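Local structure of nitrilotriacetate monooxygenase (3SDO) at the interface of chains A and B. The protein oxidises nitrilotriacetate with molecular oxygen as a monooxygenase of the luciferase-like NtaA/SnaA/DszA family, probably using FMN. Numbering follows the deposited sequence. Chains: chain A/B, Nitrilotriacetate monooxygenase.

The interface of chains A and B. Residues chain A 107, 204-206; chain B 64-65, 73-74.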
loop_
_atom_site.group_PDB
_atom_site.type_symbol
_atom_site.label_atom_id
_atom_site.label_comp_id
_atom_site.label_asym_id
_atom_site.label_seq_id
_atom_site.Cartn_x
_atom_site.Cartn_y
_atom_site.Cartn_z
ATOM N N TYR A 107 -6.683 -12.324 4.574
ATOM C CA TYR A 107 -6.069 -11.884 5.835
ATOM C C TYR A 107 -5.169 -10.665 5.618
ATOM O O TYR A 107 -5.182 -9.724 6.427
ATOM C CB TYR A 107 -5.314 -13.029 6.536
ATOM C CG TYR A 107 -5.083 -12.799 8.030
ATOM C CD1 TYR A 107 -6.079 -13.080 8.971
ATOM C CD2 TYR A 107 -3.872 -12.290 8.497
ATOM C CE1 TYR A 107 -5.860 -12.891 10.348
ATOM C CE2 TYR A 107 -3.651 -12.075 9.860
ATOM C CZ TYR A 107 -4.647 -12.382 10.779
ATOM O OH TYR A 107 -4.421 -12.168 12.121
ATOM N N LEU A 204 -8.144 -11.371 13.535
ATOM C CA LEU A 204 -7.243 -10.344 13.034
ATOM C C LEU A 204 -6.423 -9.750 14.178
ATOM O O LEU A 204 -6.890 -9.734 15.336
ATOM C CB LEU A 204 -8.060 -9.243 12.366
ATOM C CG LEU A 204 -7.323 -8.367 11.345
ATOM C CD1 LEU A 204 -6.777 -9.195 10.154
ATOM C CD2 LEU A 204 -8.229 -7.272 10.829
ATOM N N ASN A 205 -5.228 -9.236 13.847
ATOM C CA ASN A 205 -4.320 -8.642 14.834
ATOM C C ASN A 205 -4.274 -7.110 14.774
ATOM O O ASN A 205 -3.261 -6.484 15.083
ATOM C CB ASN A 205 -2.912 -9.260 14.766
ATOM C CG ASN A 205 -2.240 -9.071 13.427
ATOM O OD1 ASN A 205 -2.826 -8.532 12.494
ATOM N ND2 ASN A 205 -0.998 -9.530 13.327
ATOM N N ILE A 206 -5.404 -6.512 14.413
ATOM C CA ILE A 206 -5.562 -5.062 14.493
ATOM C C ILE A 206 -7.035 -4.744 14.744
ATOM O O ILE A 206 -7.944 -5.481 14.307
ATOM C CB ILE A 206 -5.028 -4.364 13.241
ATOM C CG1 ILE A 206 -5.056 -2.846 13.424
ATOM C CG2 ILE A 206 -5.829 -4.809 12.001
ATOM C CD1 ILE A 206 -4.321 -2.078 12.309
ATOM N N TYR B 64 -0.692 -14.057 13.241
ATOM C CA TYR B 64 -1.458 -15.068 13.964
ATOM C C TYR B 64 -1.649 -14.571 15.396
ATOM O O TYR B 64 -0.721 -14.037 15.994
ATOM C CB TYR B 64 -0.738 -16.427 13.940
ATOM C CG TYR B 64 -1.565 -17.561 14.514
ATOM C CD1 TYR B 64 -2.689 -18.009 13.849
ATOM C CD2 TYR B 64 -1.240 -18.165 15.723
ATOM C CE1 TYR B 64 -3.471 -19.016 14.354
ATOM C CE2 TYR B 64 -2.035 -19.203 16.251
ATOM C CZ TYR B 64 -3.151 -19.610 15.552
ATOM O OH TYR B 64 -3.968 -20.628 16.006
ATOM N N VAL B 65 -2.847 -14.770 15.933
ATOM C CA VAL B 65 -3.236 -14.323 17.270
ATOM C C VAL B 65 -3.961 -15.442 17.985
ATOM O O VAL B 65 -4.766 -16.155 17.371
ATOM C CB VAL B 65 -4.262 -13.157 17.188
ATOM C CG1 VAL B 65 -4.778 -12.787 18.578
ATOM C CG2 VAL B 65 -3.666 -11.979 16.520
ATOM N N PHE B 73 1.444 -8.396 20.030
ATOM C CA PHE B 73 1.024 -9.350 18.997
ATOM C C PHE B 73 -0.500 -9.335 18.821
ATOM O O PHE B 73 -1.008 -9.613 17.733
ATOM C CB PHE B 73 1.547 -10.741 19.307
ATOM C CG PHE B 73 3.016 -10.927 18.984
ATOM C CD1 PHE B 73 4.002 -10.302 19.732
ATOM C CD2 PHE B 73 3.409 -11.767 17.947
ATOM C CE1 PHE B 73 5.355 -10.478 19.437
ATOM C CE2 PHE B 73 4.772 -11.963 17.652
ATOM C CZ PHE B 73 5.740 -11.310 18.394
ATOM N N LEU B 74 -1.219 -8.982 19.884
ATOM C CA LEU B 74 -2.684 -8.850 19.842
ATOM C C LEU B 74 -3.175 -7.709 18.955
ATOM O O LEU B 74 -4.238 -7.779 18.380
ATOM C CB LEU B 74 -3.222 -8.627 21.263
ATOM C CG LEU B 74 -3.125 -9.863 22.160
ATOM C CD1 LEU B 74 -3.305 -9.509 23.645
ATOM C CD2 LEU B 74 -4.128 -10.902 21.708
HETATM O O HOH W 1 0.008 -10.915 15.805
#
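A:Asn205 meets B:Val65 and B:Phe73 in a small, water-bridged patch of a two-fold symmetric homodimer interface, which adds a local fit between the two chains of the deposited assembly, a pairing that may or may not be the one used in the cell. It illustrates how one short polar side chain can serve an interface twice, with its aliphatic root for packing and its amide for a water. At the root, CB of A:Asn205 lies 3.3 Å from CG2 of B:Val65, a close apolar contact. The valine presents this methyl because its other branch, CG1, stands anti to the backbone N (chi1 174°), which puts CG2 beside that nitrogen. The same asparagine CB also approaches the main-chain carbonyl O of B:Phe73 at 3.5 Å, so a methyl and a peptide oxygen of chain B meet it on the same side.

The amide takes the second role. With chi1 at 61°, CG of A:Asn205 sits between its own backbone N and carbonyl carbon, and ND2 is carried toward chain B. ND2 donates an almost straight hydrogen bond (170° at the hydrogen) to water 1 over 3.0 Å. On the far side this water lies 2.5 Å from O of B:Phe73, rather short, and 3.2 Å from O of B:Tyr64. Two backbone carbonyls from separate segments of chain B are thereby joined to one side chain of chain A, a link made to main-chain rather than side-chain atoms of chain B. Within chain A, CD1 of A:Leu204 rests over one face of the A:Tyr107 ring, 3.8 Å above its plane and toward the rim, packing the loop against a helix.

In the TIM-barrel fold of the luciferase-like family, A:Asn205 belongs to the loop between strands 199-200 and 215-218, next to helix 106-119; its partners lie in the loop after strand 56-59 and in the short helix 71-74.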